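Local coordinates for protein cryptochrome DASH, chloroplastic/mitochondrial (Arabidopsis thaliana, PDB 2J4D) that repairs cyclobutane pyrimidine dimers in single-stranded DNA as an FAD-containing photolyase with a folate light antenna, and may also act as a photoreceptor, at residues H5-A19 and R247-E261. Sequence-based numbering, arbitrary orientation.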
loop_
_atom_site.group_PDB
_atom_site.type_symbol
_atom_site.label_atom_id
_atom_site.label_comp_id
_atom_site.label_asym_id
_atom_site.label_seq_id
_atom_site.Cartn_x
_atom_site.Cartn_y
_atom_site.Cartn_z
ATOM N N HIS A 5 14.423 -4.724 12.963
ATOM C CA HIS A 5 13.550 -5.877 13.082
ATOM C C HIS A 5 12.986 -6.161 11.701
ATOM O O HIS A 5 12.247 -5.346 11.154
ATOM C CB HIS A 5 12.422 -5.553 14.055
ATOM C CG HIS A 5 12.893 -4.876 15.303
ATOM N ND1 HIS A 5 12.274 -3.760 15.827
ATOM C CD2 HIS A 5 13.945 -5.139 16.115
ATOM C CE1 HIS A 5 12.927 -3.364 16.906
ATOM N NE2 HIS A 5 13.944 -4.183 17.101
ATOM N N ARG A 6 13.370 -7.295 11.126
ATOM C CA ARG A 6 12.873 -7.682 9.811
ATOM C C ARG A 6 11.383 -7.977 9.921
ATOM O O ARG A 6 10.945 -8.602 10.884
ATOM C CB ARG A 6 13.558 -8.959 9.314
ATOM C CG ARG A 6 14.875 -8.776 8.587
ATOM C CD ARG A 6 15.217 -10.060 7.827
ATOM N NE ARG A 6 15.545 -9.799 6.425
ATOM C CZ ARG A 6 15.252 -10.621 5.421
ATOM N NH1 ARG A 6 14.619 -11.762 5.658
ATOM N NH2 ARG A 6 15.584 -10.302 4.175
ATOM N N VAL A 7 10.601 -7.526 8.946
ATOM C CA VAL A 7 9.171 -7.827 8.942
ATOM C C VAL A 7 8.918 -8.445 7.580
ATOM O O VAL A 7 9.110 -7.787 6.558
ATOM C CB VAL A 7 8.289 -6.570 9.079
ATOM C CG1 VAL A 7 6.800 -6.987 9.190
ATOM C CG2 VAL A 7 8.702 -5.765 10.297
ATOM N N PRO A 8 8.553 -9.736 7.539
ATOM C CA PRO A 8 8.370 -10.646 8.681
ATOM C C PRO A 8 9.740 -10.996 9.267
ATOM O O PRO A 8 10.765 -10.776 8.619
ATOM C CB PRO A 8 7.695 -11.856 8.049
ATOM C CG PRO A 8 8.314 -11.893 6.671
ATOM C CD PRO A 8 8.304 -10.430 6.262
ATOM N N ALA A 9 9.764 -11.542 10.478
ATOM C CA ALA A 9 11.036 -11.888 11.116
ATOM C C ALA A 9 11.540 -13.273 10.715
ATOM O O ALA A 9 12.619 -13.698 11.127
ATOM C CB ALA A 9 10.898 -11.794 12.640
ATOM N N LEU A 10 10.765 -13.966 9.890
ATOM C CA LEU A 10 11.112 -15.307 9.436
ATOM C C LEU A 10 12.446 -15.390 8.689
ATOM O O LEU A 10 12.882 -14.429 8.055
ATOM C CB LEU A 10 10.012 -15.839 8.516
ATOM C CG LEU A 10 8.574 -15.794 9.039
ATOM C CD1 LEU A 10 7.630 -16.252 7.939
ATOM C CD2 LEU A 10 8.434 -16.684 10.267
ATOM N N THR A 11 13.079 -16.557 8.758
ATOM C CA THR A 11 14.341 -16.778 8.063
ATOM C C THR A 11 14.012 -17.001 6.594
ATOM O O THR A 11 12.858 -17.253 6.249
ATOM C CB THR A 11 15.058 -18.031 8.577
ATOM O OG1 THR A 11 14.277 -19.186 8.255
ATOM C CG2 THR A 11 15.248 -17.958 10.085
ATOM N N GLU A 12 15.022 -16.913 5.732
ATOM C CA GLU A 12 14.817 -17.118 4.303
ATOM C C GLU A 12 14.251 -18.505 4.019
ATOM O O GLU A 12 13.460 -18.675 3.091
ATOM C CB GLU A 12 16.129 -16.922 3.535
ATOM C CG GLU A 12 16.534 -15.461 3.343
ATOM C CD GLU A 12 15.480 -14.649 2.598
ATOM O OE1 GLU A 12 14.911 -15.172 1.613
ATOM O OE2 GLU A 12 15.228 -13.486 2.988
ATOM N N GLU A 13 14.647 -19.497 4.812
ATOM C CA GLU A 13 14.136 -20.849 4.613
ATOM C C GLU A 13 12.693 -20.939 5.072
ATOM O O GLU A 13 11.876 -21.613 4.447
ATOM C CB GLU A 13 14.965 -21.882 5.380
ATOM C CG GLU A 13 16.358 -22.082 4.827
ATOM C CD GLU A 13 17.336 -21.052 5.346
ATOM O OE1 GLU A 13 18.166 -20.561 4.549
ATOM O OE2 GLU A 13 17.281 -20.742 6.555
ATOM N N GLU A 14 12.387 -20.273 6.180
ATOM C CA GLU A 14 11.031 -20.276 6.709
ATOM C C GLU A 14 10.089 -19.601 5.723
ATOM O O GLU A 14 8.974 -20.065 5.504
ATOM C CB GLU A 14 10.973 -19.531 8.033
ATOM C CG GLU A 14 11.698 -20.220 9.166
ATOM C CD GLU A 14 11.553 -19.461 10.462
ATOM O OE1 GLU A 14 11.982 -18.291 10.512
ATOM O OE2 GLU A 14 11.005 -20.032 11.428
ATOM N N ILE A 15 10.541 -18.494 5.143
ATOM C CA ILE A 15 9.723 -17.781 4.177
ATOM C C ILE A 15 9.465 -18.686 2.985
ATOM O O ILE A 15 8.341 -18.783 2.510
ATOM C CB ILE A 15 10.408 -16.478 3.699
ATOM C CG1 ILE A 15 10.443 -15.462 4.841
ATOM C CG2 ILE A 15 9.659 -15.893 2.504
ATOM C CD1 ILE A 15 11.183 -14.182 4.489
ATOM N N ASP A 16 10.498 -19.374 2.506
ATOM C CA ASP A 16 10.303 -20.251 1.358
ATOM C C ASP A 16 9.362 -21.429 1.623
ATOM O O ASP A 16 8.567 -21.791 0.755
ATOM C CB ASP A 16 11.648 -20.767 0.831
ATOM C CG ASP A 16 12.466 -19.677 0.160
ATOM O OD1 ASP A 16 11.861 -18.707 -0.350
ATOM O OD2 ASP A 16 13.711 -19.794 0.126
ATOM N N SER A 17 9.432 -22.029 2.810
ATOM C CA SER A 17 8.556 -23.165 3.089
ATOM C C SER A 17 7.114 -22.721 3.325
ATOM O O SER A 17 6.173 -23.420 2.942
ATOM C CB SER A 17 9.063 -23.974 4.289
ATOM O OG SER A 17 9.057 -23.198 5.470
ATOM N N VAL A 18 6.940 -21.563 3.958
ATOM C CA VAL A 18 5.598 -21.046 4.212
ATOM C C VAL A 18 4.934 -20.670 2.886
ATOM O O VAL A 18 3.749 -20.922 2.684
ATOM C CB VAL A 18 5.634 -19.805 5.137
ATOM C CG1 VAL A 18 4.263 -19.143 5.182
ATOM C CG2 VAL A 18 6.042 -20.226 6.538
ATOM N N ALA A 19 5.708 -20.073 1.986
ATOM C CA ALA A 19 5.190 -19.680 0.680
ATOM C C ALA A 19 4.751 -20.930 -0.083
ATOM O O ALA A 19 3.674 -20.962 -0.678
ATOM C CB ALA A 19 6.267 -18.926 -0.110
ATOM N N ARG A 247 12.328 -3.252 9.301
ATOM C CA ARG A 247 12.865 -3.373 7.958
ATOM C C ARG A 247 11.895 -4.311 7.221
ATOM O O ARG A 247 11.974 -5.527 7.360
ATOM C CB ARG A 247 14.275 -3.977 8.040
ATOM C CG ARG A 247 15.093 -3.981 6.758
ATOM C CD ARG A 247 14.579 -4.991 5.769
ATOM N NE ARG A 247 15.630 -5.460 4.865
ATOM C CZ ARG A 247 15.449 -5.686 3.567
ATOM N NH1 ARG A 247 14.257 -5.477 3.009
ATOM N NH2 ARG A 247 16.456 -6.134 2.826
ATOM N N PHE A 248 10.955 -3.737 6.472
ATOM C CA PHE A 248 9.990 -4.533 5.710
ATOM C C PHE A 248 10.686 -5.177 4.522
ATOM O O PHE A 248 11.521 -4.548 3.878
ATOM C CB PHE A 248 8.847 -3.643 5.212
ATOM C CG PHE A 248 7.850 -3.282 6.277
ATOM C CD1 PHE A 248 6.679 -4.017 6.428
ATOM C CD2 PHE A 248 8.083 -2.208 7.123
ATOM C CE1 PHE A 248 5.744 -3.684 7.408
ATOM C CE2 PHE A 248 7.156 -1.864 8.109
ATOM C CZ PHE A 248 5.986 -2.604 8.250
ATOM N N VAL A 249 10.316 -6.419 4.224
ATOM C CA VAL A 249 10.912 -7.190 3.135
ATOM C C VAL A 249 9.933 -7.304 1.965
ATOM O O VAL A 249 8.868 -7.885 2.107
ATOM C CB VAL A 249 11.271 -8.603 3.651
ATOM C CG1 VAL A 249 11.960 -9.426 2.561
ATOM C CG2 VAL A 249 12.164 -8.472 4.880
ATOM N N GLY A 250 10.305 -6.758 0.811
ATOM C CA GLY A 250 9.416 -6.793 -0.337
ATOM C C GLY A 250 9.109 -8.163 -0.903
ATOM O O GLY A 250 9.861 -9.123 -0.708
ATOM N N GLY A 251 7.973 -8.259 -1.589
ATOM C CA GLY A 251 7.593 -9.503 -2.232
ATOM C C GLY A 251 6.430 -10.299 -1.673
ATOM O O GLY A 251 6.131 -10.262 -0.481
ATOM N N GLU A 252 5.776 -11.031 -2.567
ATOM C CA GLU A 252 4.663 -11.895 -2.201
ATOM C C GLU A 252 5.103 -12.957 -1.186
ATOM O O GLU A 252 4.386 -13.238 -0.226
ATOM C CB GLU A 252 4.107 -12.572 -3.455
ATOM C CG GLU A 252 3.161 -13.744 -3.190
ATOM C CD GLU A 252 2.459 -14.230 -4.460
ATOM O OE1 GLU A 252 3.067 -14.169 -5.550
ATOM O OE2 GLU A 252 1.301 -14.683 -4.368
ATOM N N SER A 253 6.276 -13.552 -1.391
ATOM C CA SER A 253 6.755 -14.576 -0.462
ATOM C C SER A 253 6.824 -14.031 0.958
ATOM O O SER A 253 6.311 -14.645 1.892
ATOM C CB SER A 253 8.131 -15.083 -0.884
ATOM O OG SER A 253 8.058 -15.679 -2.165
ATOM N N ALA A 254 7.456 -12.873 1.115
ATOM C CA ALA A 254 7.575 -12.258 2.426
ATOM C C ALA A 254 6.200 -11.838 2.932
ATOM O O ALA A 254 5.909 -11.930 4.126
ATOM C CB ALA A 254 8.514 -11.044 2.357
ATOM N N GLY A 255 5.345 -11.390 2.020
ATOM C CA GLY A 255 4.016 -10.975 2.422
ATOM C C GLY A 255 3.182 -12.094 3.018
ATOM O O GLY A 255 2.587 -11.928 4.083
ATOM N N VAL A 256 3.099 -13.232 2.338
ATOM C CA VAL A 256 2.311 -14.320 2.902
ATOM C C VAL A 256 3.022 -14.828 4.155
ATOM O O VAL A 256 2.398 -15.391 5.052
ATOM C CB VAL A 256 2.084 -15.470 1.887
ATOM C CG1 VAL A 256 1.405 -14.911 0.628
ATOM C CG2 VAL A 256 3.385 -16.149 1.550
ATOM N N GLY A 257 4.330 -14.599 4.222
ATOM C CA GLY A 257 5.082 -15.003 5.396
ATOM C C GLY A 257 4.636 -14.185 6.599
ATOM O O GLY A 257 4.559 -14.707 7.714
ATOM N N ARG A 258 4.337 -12.902 6.379
ATOM C CA ARG A 258 3.887 -12.032 7.470
ATOM C C ARG A 258 2.470 -12.388 7.908
ATOM O O ARG A 258 2.143 -12.295 9.095
ATOM C CB ARG A 258 3.971 -10.553 7.054
ATOM C CG ARG A 258 3.425 -9.557 8.088
ATOM C CD ARG A 258 4.086 -9.697 9.474
ATOM N NE ARG A 258 3.435 -8.814 10.438
ATOM C CZ ARG A 258 3.784 -8.681 11.716
ATOM N NH1 ARG A 258 4.798 -9.379 12.217
ATOM N NH2 ARG A 258 3.114 -7.838 12.494
ATOM N N VAL A 259 1.619 -12.783 6.958
ATOM C CA VAL A 259 0.259 -13.180 7.311
ATOM C C VAL A 259 0.389 -14.423 8.206
ATOM O O VAL A 259 -0.254 -14.530 9.251
ATOM C CB VAL A 259 -0.591 -13.518 6.056
ATOM C CG1 VAL A 259 -1.907 -14.141 6.472
ATOM C CG2 VAL A 259 -0.890 -12.238 5.274
ATOM N N PHE A 260 1.241 -15.354 7.798
ATOM C CA PHE A 260 1.467 -16.559 8.589
ATOM C C PHE A 260 2.032 -16.194 9.966
ATOM O O PHE A 260 1.569 -16.674 11.000
ATOM C CB PHE A 260 2.455 -17.471 7.859
ATOM C CG PHE A 260 2.984 -18.589 8.700
ATOM C CD1 PHE A 260 2.197 -19.700 8.986
ATOM C CD2 PHE A 260 4.272 -18.520 9.227
ATOM C CE1 PHE A 260 2.683 -20.727 9.788
ATOM C CE2 PHE A 260 4.770 -19.547 10.033
ATOM C CZ PHE A 260 3.974 -20.650 10.312
ATOM N N GLU A 261 3.033 -15.326 9.969
ATOM C CA GLU A 261 3.686 -14.918 11.207
ATOM C C GLU A 261 2.766 -14.258 12.235
ATOM O O GLU A 261 2.754 -14.630 13.414
ATOM C CB GLU A 261 4.845 -13.978 10.881
ATOM C CG GLU A 261 5.618 -13.500 12.090
ATOM C CD GLU A 261 6.771 -12.600 11.703
ATOM O OE1 GLU A 261 6.534 -11.407 11.407
ATOM O OE2 GLU A 261 7.915 -13.097 11.674
HETATM O O HOH W 1 6.192 -16.962 3.176
HETATM O O HOH W 2 9.116 -18.135 -2.300
#
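His5 O accepts a nearly straight bond from Arg247 N (2.8 Å, 171°), the first of three backbone bonds between residues 5-7 and 247-249, where strands 4-7 and 245-248 run side by side as a two-stranded parallel sheet; Val7 N to Arg247 O and Val249 N to Val7 O follow. On one face, Arg6 lays its guanidinium over Val249 CG2, 3.8 Å from CZ, while its NH1 bridges to Glu12; the nearby like charge of Arg247 is met by Glu100. On the other, Val7 rests CB over the Phe248 ring, and its CG1, anti to the backbone N (chi1 -175°), reaches Arg258 CD. Pro8, after a cis peptide bond, wedges CG against Ala254 O at 3.5 Å. Ala9 N then donates to the syn lone pair of Glu261 OE2 (2.7 Å), while Glu261 OE1 takes Arg258 NH1 at 2.8 Å; an alanine here would probably leave Ala9 N without its carboxylate acceptor and Arg258 without its salt-bridge mate. Leu10 CD1 fits over Gly257, where a side chain would be crowded. Beyond the Thr11-Glu14 capping box, helix 12-19 crosses helix 252-261 almost perpendicularly: a water links Ile15 O to Ser253 O, and Val18 CG2 sits over the Phe260 ring, 4.0 Å from its centroid. The buried Glu261 carboxylate, its charge probably balanced by Arg258, thus ties the N-terminal segment to a helix whose Arg258 side chain lies about 7 Å from the bound FAD at nearest atoms.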